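Side-chain contacts in signal recognition particle receptor subunit beta (Mus musculus, PDB 2FH5), which binds GTP as a subunit of the signal recognition particle receptor, which helps target nascent secretory proteins to the endoplasmic reticulum membrane: residues B[11-16]-B[99-104]; B[60-65]-B[69-74]. All blocks are in the same frame, centred on the assembly; numbering follows the deposited sequence.

Interaction 1: B[11-16]-B[99-104]. With GTP (guanosine-5'-triphosphate), chain D.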
ATOM      1  N   LEU B  11      -0.931  -1.111 -13.674  1.00 47.53           N
ATOM      2  CA  LEU B  11      -1.109  -1.835 -12.430  1.00 44.26           C
ATOM      3  C   LEU B  11       0.178  -1.956 -11.603  1.00 42.23           C
ATOM      4  O   LEU B  11       1.219  -2.348 -12.124  1.00 47.86           O
ATOM      5  CB  LEU B  11      -1.636  -3.236 -12.739  1.00 41.51           C
ATOM      6  CG  LEU B  11      -2.806  -3.268 -13.720  1.00 43.01           C
ATOM      7  CD1 LEU B  11      -3.314  -4.713 -13.852  1.00 44.20           C
ATOM      8  CD2 LEU B  11      -3.917  -2.342 -13.253  1.00 43.72           C
ATOM      9  N   PHE B  12       0.118  -1.592 -10.325  1.00 38.34           N
ATOM     10  CA  PHE B  12       1.275  -1.741  -9.443  1.00 35.64           C
ATOM     11  C   PHE B  12       0.959  -2.991  -8.606  1.00 42.39           C
ATOM     12  O   PHE B  12      -0.073  -3.050  -7.917  1.00 42.10           O
ATOM     13  CB  PHE B  12       1.434  -0.523  -8.536  1.00 40.76           C
ATOM     14  CG  PHE B  12       1.943   0.698  -9.244  1.00 45.00           C
ATOM     15  CD1 PHE B  12       1.133   1.397 -10.133  1.00 48.10           C
ATOM     16  CD2 PHE B  12       3.252   1.125  -9.064  1.00 50.76           C
ATOM     17  CE1 PHE B  12       1.625   2.505 -10.840  1.00 47.49           C
ATOM     18  CE2 PHE B  12       3.747   2.231  -9.767  1.00 51.32           C
ATOM     19  CZ  PHE B  12       2.924   2.919 -10.656  1.00 45.02           C
ATOM     20  N   VAL B  13       1.826  -3.994  -8.688  1.00 38.37           N
ATOM     21  CA  VAL B  13       1.610  -5.245  -7.981  1.00 34.27           C
ATOM     22  C   VAL B  13       2.910  -5.630  -7.315  1.00 32.74           C
ATOM     23  O   VAL B  13       3.952  -5.118  -7.690  1.00 39.78           O
ATOM     24  CB  VAL B  13       1.184  -6.391  -8.960  1.00 36.98           C
ATOM     25  CG1 VAL B  13      -0.169  -6.066  -9.637  1.00 30.51           C
ATOM     26  CG2 VAL B  13       2.273  -6.604 -10.006  1.00 38.30           C
ATOM     27  N   GLY B  14       2.855  -6.536  -6.339  1.00 33.44           N
ATOM     28  CA  GLY B  14       4.057  -6.952  -5.632  1.00 28.82           C
ATOM     29  C   GLY B  14       3.682  -7.433  -4.251  1.00 38.79           C
ATOM     30  O   GLY B  14       2.540  -7.218  -3.798  1.00 34.68           O
ATOM     31  N   LEU B  15       4.636  -8.066  -3.564  1.00 36.84           N
ATOM     32  CA  LEU B  15       4.356  -8.593  -2.228  1.00 40.40           C
ATOM     33  C   LEU B  15       4.002  -7.458  -1.295  1.00 40.99           C
ATOM     34  O   LEU B  15       4.228  -6.289  -1.618  1.00 41.04           O
ATOM     35  CB  LEU B  15       5.568  -9.352  -1.641  1.00 36.31           C
ATOM     36  CG  LEU B  15       6.152 -10.483  -2.490  1.00 38.32           C
ATOM     37  CD1 LEU B  15       7.384 -11.010  -1.803  1.00 33.81           C
ATOM     38  CD2 LEU B  15       5.128 -11.572  -2.733  1.00 29.56           C
ATOM     39  N   CYS B  16       3.424  -7.810  -0.154  1.00 40.55           N
ATOM     40  CA  CYS B  16       3.093  -6.830   0.877  1.00 41.61           C
ATOM     41  C   CYS B  16       4.365  -6.099   1.247  1.00 38.67           C
ATOM     42  O   CYS B  16       5.437  -6.699   1.264  1.00 34.74           O
ATOM     43  CB  CYS B  16       2.578  -7.528   2.130  1.00 40.52           C
ATOM     44  SG  CYS B  16       0.898  -8.103   1.960  1.00 42.04           S
ATOM     45  N   ALA B  99       9.616 -14.389  -6.823  1.00 46.34           N
ATOM     46  CA  ALA B  99       9.631 -15.179  -8.075  1.00 48.11           C
ATOM     47  C   ALA B  99       8.304 -15.894  -8.340  1.00 45.03           C
ATOM     48  O   ALA B  99       7.794 -15.897  -9.457  1.00 44.01           O
ATOM     49  CB  ALA B  99      10.776 -16.209  -8.047  1.00 46.54           C
ATOM     50  N   GLU B 100       7.745 -16.490  -7.300  1.00 44.15           N
ATOM     51  CA  GLU B 100       6.482 -17.203  -7.418  1.00 50.09           C
ATOM     52  C   GLU B 100       5.318 -16.311  -7.839  1.00 48.01           C
ATOM     53  O   GLU B 100       4.446 -16.740  -8.611  1.00 45.35           O
ATOM     54  CB  GLU B 100       6.158 -17.882  -6.090  1.00 56.36           C
ATOM     55  CG  GLU B 100       4.792 -18.495  -6.008  1.00 73.04           C
ATOM     56  CD  GLU B 100       4.629 -19.290  -4.722  1.00 87.09           C
ATOM     57  OE1 GLU B 100       5.303 -20.345  -4.619  1.00 93.02           O
ATOM     58  OE2 GLU B 100       3.855 -18.863  -3.819  1.00 87.01           O
ATOM     59  N   PHE B 101       5.294 -15.079  -7.328  1.00 41.96           N
ATOM     60  CA  PHE B 101       4.218 -14.169  -7.677  1.00 39.19           C
ATOM     61  C   PHE B 101       4.494 -13.624  -9.075  1.00 37.94           C
ATOM     62  O   PHE B 101       3.591 -13.545  -9.895  1.00 36.86           O
ATOM     63  CB  PHE B 101       4.124 -13.043  -6.634  1.00 42.98           C
ATOM     64  CG  PHE B 101       3.036 -12.018  -6.905  1.00 44.92           C
ATOM     65  CD1 PHE B 101       1.927 -12.324  -7.698  1.00 47.64           C
ATOM     66  CD2 PHE B 101       3.138 -10.733  -6.376  1.00 45.55           C
ATOM     67  CE1 PHE B 101       0.940 -11.357  -7.974  1.00 46.64           C
ATOM     68  CE2 PHE B 101       2.160  -9.763  -6.642  1.00 48.64           C
ATOM     69  CZ  PHE B 101       1.057 -10.078  -7.450  1.00 40.68           C
ATOM     70  N   LEU B 102       5.740 -13.260  -9.350  1.00 36.45           N
ATOM     71  CA  LEU B 102       6.100 -12.745 -10.667  1.00 42.77           C
ATOM     72  C   LEU B 102       5.758 -13.776 -11.758  1.00 45.91           C
ATOM     73  O   LEU B 102       5.239 -13.424 -12.822  1.00 48.83           O
ATOM     74  CB  LEU B 102       7.585 -12.378 -10.692  1.00 41.06           C
ATOM     75  CG  LEU B 102       8.128 -11.852 -12.015  1.00 42.58           C
ATOM     76  CD1 LEU B 102       7.353 -10.616 -12.469  1.00 37.15           C
ATOM     77  CD2 LEU B 102       9.623 -11.572 -11.845  1.00 34.54           C
ATOM     78  N   TYR B 103       6.019 -15.050 -11.472  1.00 48.62           N
ATOM     79  CA  TYR B 103       5.700 -16.156 -12.386  1.00 50.55           C
ATOM     80  C   TYR B 103       4.251 -16.056 -12.859  1.00 48.33           C
ATOM     81  O   TYR B 103       3.973 -16.068 -14.057  1.00 49.72           O
ATOM     82  CB  TYR B 103       5.899 -17.493 -11.662  1.00 55.93           C
ATOM     83  CG  TYR B 103       5.726 -18.707 -12.547  1.00 62.41           C
ATOM     84  CD1 TYR B 103       6.764 -19.157 -13.362  1.00 65.09           C
ATOM     85  CD2 TYR B 103       4.526 -19.408 -12.573  1.00 66.55           C
ATOM     86  CE1 TYR B 103       6.610 -20.275 -14.174  1.00 66.91           C
ATOM     87  CE2 TYR B 103       4.365 -20.523 -13.385  1.00 70.25           C
ATOM     88  CZ  TYR B 103       5.410 -20.951 -14.178  1.00 67.59           C
ATOM     89  OH  TYR B 103       5.259 -22.079 -14.956  1.00 70.60           O
ATOM     90  N   GLN B 104       3.320 -15.983 -11.912  1.00 50.63           N
ATOM     91  CA  GLN B 104       1.908 -15.840 -12.255  1.00 51.19           C
ATOM     92  C   GLN B 104       1.647 -14.538 -13.011  1.00 50.21           C
ATOM     93  O   GLN B 104       0.760 -14.483 -13.861  1.00 49.98           O
ATOM     94  CB  GLN B 104       1.032 -15.867 -11.004  1.00 56.54           C
ATOM     95  CG  GLN B 104       0.278 -17.172 -10.806  1.00 72.62           C
ATOM     96  CD  GLN B 104       0.552 -17.801  -9.434  1.00 84.40           C
ATOM     97  OE1 GLN B 104      -0.177 -18.699  -8.984  1.00 87.75           O
ATOM     98  NE2 GLN B 104       1.612 -17.333  -8.766  1.00 84.43           N
TER
HETATM   99  PG  GTP D 301       0.617  -3.729   0.715  1.00 36.00           P
HETATM  100  O1G GTP D 301       0.615  -4.608   1.871  1.00 39.61           O
HETATM  101  O2G GTP D 301      -0.470  -2.705   0.754  1.00 37.02           O
HETATM  102  O3G GTP D 301       0.575  -4.548  -0.593  1.00 49.85           O
HETATM  103  O3B GTP D 301       2.119  -2.897   0.881  1.00 40.04           O
HETATM  104  PB  GTP D 301       2.666  -1.818  -0.058  1.00 38.06           P
HETATM  105  O1B GTP D 301       3.509  -2.435  -1.126  1.00 41.06           O
HETATM  106  O2B GTP D 301       1.607  -0.904  -0.642  1.00 40.34           O
HETATM  107  O3A GTP D 301       3.638  -1.065   0.963  1.00 39.75           O
HETATM  108  PA  GTP D 301       3.670   0.451   1.386  1.00 36.81           P
HETATM  109  O1A GTP D 301       3.657   1.333   0.261  1.00 36.06           O
HETATM  110  O2A GTP D 301       2.562   0.741   2.362  1.00 34.64           O
HETATM  111  O5' GTP D 301       5.119   0.453   2.025  1.00 35.00           O
HETATM  112  C5' GTP D 301       5.351  -0.356   3.166  1.00 33.36           C
HETATM  113  C4' GTP D 301       6.347   0.346   4.088  1.00 33.45           C
HETATM  114  O4' GTP D 301       7.607   0.567   3.416  1.00 34.43           O
HETATM  115  C3' GTP D 301       5.903   1.739   4.546  1.00 38.55           C
HETATM  116  O3' GTP D 301       6.268   1.968   5.937  1.00 44.29           O
HETATM  117  C2' GTP D 301       6.634   2.656   3.608  1.00 38.28           C
HETATM  118  O2' GTP D 301       6.748   4.027   4.042  1.00 39.69           O
HETATM  119  C1' GTP D 301       7.969   1.945   3.382  1.00 35.12           C
HETATM  120  N9  GTP D 301       8.571   2.185   2.083  1.00 42.72           N
HETATM  121  C8  GTP D 301       7.926   2.114   0.843  1.00 39.50           C
HETATM  122  N7  GTP D 301       8.781   2.386  -0.140  1.00 44.55           N
HETATM  123  C5  GTP D 301      10.028   2.644   0.471  1.00 45.67           C
HETATM  124  C6  GTP D 301      11.302   2.977  -0.025  1.00 44.49           C
HETATM  125  O6  GTP D 301      11.674   3.131  -1.172  1.00 45.32           O
HETATM  126  N1  GTP D 301      12.342   3.170   0.924  1.00 43.92           N
HETATM  127  C2  GTP D 301      12.150   3.047   2.288  1.00 43.05           C
HETATM  128  N2  GTP D 301      13.199   3.268   3.127  1.00 36.06           N
HETATM  129  N3  GTP D 301      10.918   2.716   2.758  1.00 44.60           N
HETATM  130  C4  GTP D 301       9.879   2.524   1.854  1.00 43.84           C

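Interaction 2: B[60-65]-B[69-74]. With GTP (guanosine-5'-triphosphate), chain D.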
ATOM      1  N   ASP B  60      -3.269   0.908  -7.795  1.00 43.61           N
ATOM      2  CA  ASP B  60      -2.449   0.282  -6.759  1.00 42.18           C
ATOM      3  C   ASP B  60      -3.160  -0.970  -6.281  1.00 38.73           C
ATOM      4  O   ASP B  60      -4.230  -0.862  -5.727  1.00 43.21           O
ATOM      5  CB  ASP B  60      -2.269   1.307  -5.617  1.00 45.67           C
ATOM      6  CG  ASP B  60      -1.683   0.706  -4.315  1.00 53.98           C
ATOM      7  OD1 ASP B  60      -0.830  -0.203  -4.375  1.00 50.61           O
ATOM      8  OD2 ASP B  60      -2.075   1.177  -3.207  1.00 62.89           O
ATOM      9  N   LEU B  61      -2.579  -2.150  -6.477  1.00 40.33           N
ATOM     10  CA  LEU B  61      -3.241  -3.404  -6.046  1.00 38.55           C
ATOM     11  C   LEU B  61      -2.657  -4.015  -4.772  1.00 40.45           C
ATOM     12  O   LEU B  61      -1.457  -4.138  -4.629  1.00 42.91           O
ATOM     13  CB  LEU B  61      -3.218  -4.463  -7.171  1.00 34.82           C
ATOM     14  CG  LEU B  61      -3.884  -4.104  -8.521  1.00 40.36           C
ATOM     15  CD1 LEU B  61      -3.850  -5.286  -9.481  1.00 35.60           C
ATOM     16  CD2 LEU B  61      -5.332  -3.687  -8.287  1.00 36.60           C
ATOM     17  N   PRO B  62      -3.519  -4.407  -3.823  1.00 42.30           N
ATOM     18  CA  PRO B  62      -3.062  -5.004  -2.567  1.00 38.58           C
ATOM     19  C   PRO B  62      -2.144  -6.210  -2.802  1.00 40.80           C
ATOM     20  O   PRO B  62      -2.414  -7.043  -3.659  1.00 44.02           O
ATOM     21  CB  PRO B  62      -4.364  -5.429  -1.889  1.00 35.80           C
ATOM     22  CG  PRO B  62      -5.393  -4.578  -2.488  1.00 40.27           C
ATOM     23  CD  PRO B  62      -4.983  -4.483  -3.932  1.00 40.25           C
ATOM     24  N   GLY B  63      -1.078  -6.323  -2.024  1.00 39.39           N
ATOM     25  CA  GLY B  63      -0.189  -7.448  -2.196  1.00 39.72           C
ATOM     26  C   GLY B  63      -0.538  -8.679  -1.375  1.00 40.57           C
ATOM     27  O   GLY B  63       0.051  -9.754  -1.570  1.00 38.00           O
ATOM     28  N   HIS B  64      -1.488  -8.546  -0.457  1.00 41.97           N
ATOM     29  CA  HIS B  64      -1.844  -9.692   0.356  1.00 46.48           C
ATOM     30  C   HIS B  64      -2.236 -10.907  -0.510  1.00 47.48           C
ATOM     31  O   HIS B  64      -2.949 -10.773  -1.497  1.00 44.46           O
ATOM     32  CB  HIS B  64      -2.966  -9.337   1.332  1.00 46.56           C
ATOM     33  CG  HIS B  64      -3.014 -10.246   2.517  1.00 52.11           C
ATOM     34  ND1 HIS B  64      -3.911 -11.289   2.621  1.00 58.79           N
ATOM     35  CD2 HIS B  64      -2.180 -10.362   3.580  1.00 53.81           C
ATOM     36  CE1 HIS B  64      -3.624 -12.012   3.689  1.00 57.14           C
ATOM     37  NE2 HIS B  64      -2.575 -11.473   4.288  1.00 57.88           N
ATOM     38  N   GLU B  65      -1.728 -12.080  -0.136  1.00 49.03           N
ATOM     39  CA  GLU B  65      -1.990 -13.347  -0.836  1.00 52.38           C
ATOM     40  C   GLU B  65      -3.468 -13.602  -1.092  1.00 51.25           C
ATOM     41  O   GLU B  65      -3.839 -14.053  -2.158  1.00 56.75           O
ATOM     42  CB  GLU B  65      -1.413 -14.516  -0.021  1.00 56.13           C
ATOM     43  CG  GLU B  65      -1.125 -14.161   1.485  1.00 69.58           C
ATOM     44  CD  GLU B  65       0.201 -13.372   1.705  1.00 74.40           C
ATOM     45  OE1 GLU B  65       1.299 -13.931   1.432  1.00 79.73           O
ATOM     46  OE2 GLU B  65       0.157 -12.201   2.154  1.00 64.04           O
ATOM     47  N   PHE B  69      -4.325 -12.112  -6.548  1.00 51.43           N
ATOM     48  CA  PHE B  69      -4.783 -12.652  -7.835  1.00 54.85           C
ATOM     49  C   PHE B  69      -6.219 -12.307  -8.167  1.00 55.36           C
ATOM     50  O   PHE B  69      -6.546 -12.035  -9.318  1.00 58.67           O
ATOM     51  CB  PHE B  69      -4.578 -14.162  -7.875  1.00 50.86           C
ATOM     52  CG  PHE B  69      -3.167 -14.560  -7.639  1.00 50.71           C
ATOM     53  CD1 PHE B  69      -2.164 -14.160  -8.530  1.00 53.75           C
ATOM     54  CD2 PHE B  69      -2.814 -15.271  -6.494  1.00 51.86           C
ATOM     55  CE1 PHE B  69      -0.821 -14.458  -8.281  1.00 51.87           C
ATOM     56  CE2 PHE B  69      -1.471 -15.580  -6.228  1.00 50.76           C
ATOM     57  CZ  PHE B  69      -0.474 -15.171  -7.126  1.00 52.16           C
ATOM     58  N   GLN B  70      -7.078 -12.322  -7.166  1.00 54.65           N
ATOM     59  CA  GLN B  70      -8.463 -11.971  -7.395  1.00 59.03           C
ATOM     60  C   GLN B  70      -8.498 -10.594  -8.074  1.00 55.83           C
ATOM     61  O   GLN B  70      -9.194 -10.408  -9.072  1.00 58.28           O
ATOM     62  CB  GLN B  70      -9.214 -11.924  -6.062  1.00 67.64           C
ATOM     63  CG  GLN B  70     -10.704 -11.671  -6.204  1.00 81.71           C
ATOM     64  CD  GLN B  70     -11.240 -10.693  -5.164  1.00 89.63           C
ATOM     65  OE1 GLN B  70     -10.988 -10.841  -3.958  1.00 92.48           O
ATOM     66  NE2 GLN B  70     -11.991  -9.688  -5.626  1.00 89.22           N
ATOM     67  N   LEU B  71      -7.730  -9.639  -7.550  1.00 51.23           N
ATOM     68  CA  LEU B  71      -7.700  -8.292  -8.127  1.00 49.96           C
ATOM     69  C   LEU B  71      -6.862  -8.123  -9.387  1.00 49.61           C
ATOM     70  O   LEU B  71      -7.187  -7.265 -10.203  1.00 48.55           O
ATOM     71  CB  LEU B  71      -7.265  -7.263  -7.088  1.00 53.33           C
ATOM     72  CG  LEU B  71      -8.386  -6.891  -6.111  1.00 55.14           C
ATOM     73  CD1 LEU B  71      -7.814  -6.211  -4.882  1.00 53.73           C
ATOM     74  CD2 LEU B  71      -9.371  -6.002  -6.823  1.00 56.36           C
ATOM     75  N   LEU B  72      -5.789  -8.900  -9.552  1.00 46.75           N
ATOM     76  CA  LEU B  72      -5.014  -8.796 -10.781  1.00 48.31           C
ATOM     77  C   LEU B  72      -5.921  -9.323 -11.909  1.00 50.88           C
ATOM     78  O   LEU B  72      -5.972  -8.734 -12.994  1.00 52.42           O
ATOM     79  CB  LEU B  72      -3.715  -9.614 -10.711  1.00 49.09           C
ATOM     80  CG  LEU B  72      -2.843  -9.699 -11.990  1.00 49.51           C
ATOM     81  CD1 LEU B  72      -2.426  -8.321 -12.496  1.00 44.94           C
ATOM     82  CD2 LEU B  72      -1.608 -10.507 -11.695  1.00 48.38           C
ATOM     83  N   ASP B  73      -6.643 -10.417 -11.651  1.00 49.65           N
ATOM     84  CA  ASP B  73      -7.566 -10.968 -12.656  1.00 55.55           C
ATOM     85  C   ASP B  73      -8.600  -9.919 -13.048  1.00 59.34           C
ATOM     86  O   ASP B  73      -8.914  -9.760 -14.227  1.00 64.74           O
ATOM     87  CB  ASP B  73      -8.355 -12.170 -12.130  1.00 56.00           C
ATOM     88  CG  ASP B  73      -7.500 -13.409 -11.931  1.00 65.85           C
ATOM     89  OD1 ASP B  73      -6.505 -13.581 -12.682  1.00 64.80           O
ATOM     90  OD2 ASP B  73      -7.843 -14.223 -11.031  1.00 64.33           O
ATOM     91  N   ARG B  74      -9.139  -9.208 -12.058  1.00 58.24           N
ATOM     92  CA  ARG B  74     -10.162  -8.209 -12.328  1.00 55.05           C
ATOM     93  C   ARG B  74      -9.704  -7.031 -13.184  1.00 51.51           C
ATOM     94  O   ARG B  74     -10.472  -6.532 -13.999  1.00 51.05           O
ATOM     95  CB  ARG B  74     -10.757  -7.679 -11.015  1.00 59.01           C
ATOM     96  CG  ARG B  74     -11.862  -6.663 -11.236  1.00 62.86           C
ATOM     97  CD  ARG B  74     -12.190  -5.840 -10.008  1.00 68.41           C
ATOM     98  NE  ARG B  74     -12.829  -6.625  -8.960  1.00 77.11           N
ATOM     99  CZ  ARG B  74     -13.364  -6.100  -7.860  1.00 83.72           C
ATOM    100  NH1 ARG B  74     -13.340  -4.780  -7.669  1.00 83.02           N
ATOM    101  NH2 ARG B  74     -13.915  -6.894  -6.946  1.00 85.08           N
TER
HETATM  102  PG  GTP D 301       0.617  -3.729   0.715  1.00 36.00           P
HETATM  103  O1G GTP D 301       0.615  -4.608   1.871  1.00 39.61           O
HETATM  104  O2G GTP D 301      -0.470  -2.705   0.754  1.00 37.02           O
HETATM  105  O3G GTP D 301       0.575  -4.548  -0.593  1.00 49.85           O
HETATM  106  O3B GTP D 301       2.119  -2.897   0.881  1.00 40.04           O
HETATM  107  PB  GTP D 301       2.666  -1.818  -0.058  1.00 38.06           P
HETATM  108  O1B GTP D 301       3.509  -2.435  -1.126  1.00 41.06           O
HETATM  109  O2B GTP D 301       1.607  -0.904  -0.642  1.00 40.34           O
HETATM  110  O3A GTP D 301       3.638  -1.065   0.963  1.00 39.75           O
HETATM  111  PA  GTP D 301       3.670   0.451   1.386  1.00 36.81           P
HETATM  112  O1A GTP D 301       3.657   1.333   0.261  1.00 36.06           O
HETATM  113  O2A GTP D 301       2.562   0.741   2.362  1.00 34.64           O
HETATM  114  O5' GTP D 301       5.119   0.453   2.025  1.00 35.00           O
HETATM  115  C5' GTP D 301       5.351  -0.356   3.166  1.00 33.36           C
HETATM  116  C4' GTP D 301       6.347   0.346   4.088  1.00 33.45           C
HETATM  117  O4' GTP D 301       7.607   0.567   3.416  1.00 34.43           O
HETATM  118  C3' GTP D 301       5.903   1.739   4.546  1.00 38.55           C
HETATM  119  O3' GTP D 301       6.268   1.968   5.937  1.00 44.29           O
HETATM  120  C2' GTP D 301       6.634   2.656   3.608  1.00 38.28           C
HETATM  121  O2' GTP D 301       6.748   4.027   4.042  1.00 39.69           O
HETATM  122  C1' GTP D 301       7.969   1.945   3.382  1.00 35.12           C
HETATM  123  N9  GTP D 301       8.571   2.185   2.083  1.00 42.72           N
HETATM  124  C8  GTP D 301       7.926   2.114   0.843  1.00 39.50           C
HETATM  125  N7  GTP D 301       8.781   2.386  -0.140  1.00 44.55           N
HETATM  126  C5  GTP D 301      10.028   2.644   0.471  1.00 45.67           C
HETATM  127  C6  GTP D 301      11.302   2.977  -0.025  1.00 44.49           C
HETATM  128  O6  GTP D 301      11.674   3.131  -1.172  1.00 45.32           O
HETATM  129  N1  GTP D 301      12.342   3.170   0.924  1.00 43.92           N
HETATM  130  C2  GTP D 301      12.150   3.047   2.288  1.00 43.05           C
HETATM  131  N2  GTP D 301      13.199   3.268   3.127  1.00 36.06           N
HETATM  132  N3  GTP D 301      10.918   2.716   2.758  1.00 44.60           N
HETATM  133  C4  GTP D 301       9.879   2.524   1.854  1.00 43.84           C

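Interaction 1: B[11-16]-B[99-104]
Gly14, whose backbone N abuts the rim of the Phe101 ring 3.3 Å from CE2, has its carbonyl O hydrogen-bonded to Lys20 NZ, which also bonds the GTP. The glycine is met at the ring edge and near the ring plane, and Gly14 CA follows at 3.5 Å from the same CE2. Phe101 reaches this far across because its CG stands anti to the backbone N (chi1 179°), which carries the ring out from helix 91-110 toward Val13 and Gly14. There the chain turns from strand into the P-loop (Walker A) of a GTP-binding protein, and the tight approach is to bare backbone; the glycine's phi of 154° lies in a region hardly accessible to other residues. Before the glycine in the chain, Val13 CB packs obliquely against Phe101 CZ at 4.0 Å. After it, Leu15 brings its CD2 to 4.2 Å from Phe101 CD2, a looser apolar touch at a partly exposed position. Phe84 of strand 79-87 also meets the Phe101 ring, its plane inclined by about 55°, and Arg68 makes a cation-pi contact with it.

Interaction 2: B[60-65]-B[69-74]
Pro62 and Leu71 make the tight part of this contact, their side chains crossing at about a right angle. Leu71 CD1 sits 3.5 Å from Pro62 CD and 3.8 Å from Pro62 CG, so that one methyl rests against two carbons of the pyrrolidine ring. Beside this pair, Leu61 extends toward helix 65-75, with CG next to its backbone N (chi1 -59°) and the chain then running out straight. Its CD1 settles on the helix backbone, 3.9 Å from Leu72 CA, and its CD2 meets Leu71 CB at 4.2 Å. Away from this buried core the packing slackens. Phe69 is partly exposed, its ring standing off from 60-65, and Gln70, Asp73 and Arg74 belong to the solvent side, where one face of the Arg74 guanidinium has Leu71 CD2 above it, toward the rim. Residues 60-63 spell the DXXG motif of GTPases, which leads into the switch II region. Here Asp60 OD2 is hydrogen-bonded to Thr21 OG1, a magnesium site residue, and Gly63 N donates to GTP O3G over 2.8 Å at a bent 141°. Residues 60-63 thus have two sides: directional polar bonds run from Gly63 to the nucleotide and from Asp60 to the magnesium-site threonine, whereas the helix is joined through undirected apolar packing.

How the interactions relate
Interactions 1 and 2 sit side by side, their centres about 9 Å apart, and both border the GTP. The chain regions that carry the P-loop and the DXXG motif enter on neighbouring parallel strands, and Phe12 O lies 3.0 Å from Leu61 N in a probable hydrogen bond between them. Farther from the nucleotide the two helices meet: Phe69 of 69-74 turns its ring nearly perpendicular to that of Phe101, with Phe69 CE1 3.5 Å from Phe101 CD1. Cys16 SG packs 3.4 Å from His64 N, beside the residue whose N bonds GTP O3G. Apolar side chains thus join the two loops on the helix side, Val13 touching Leu61 and Phe101 meeting Phe69.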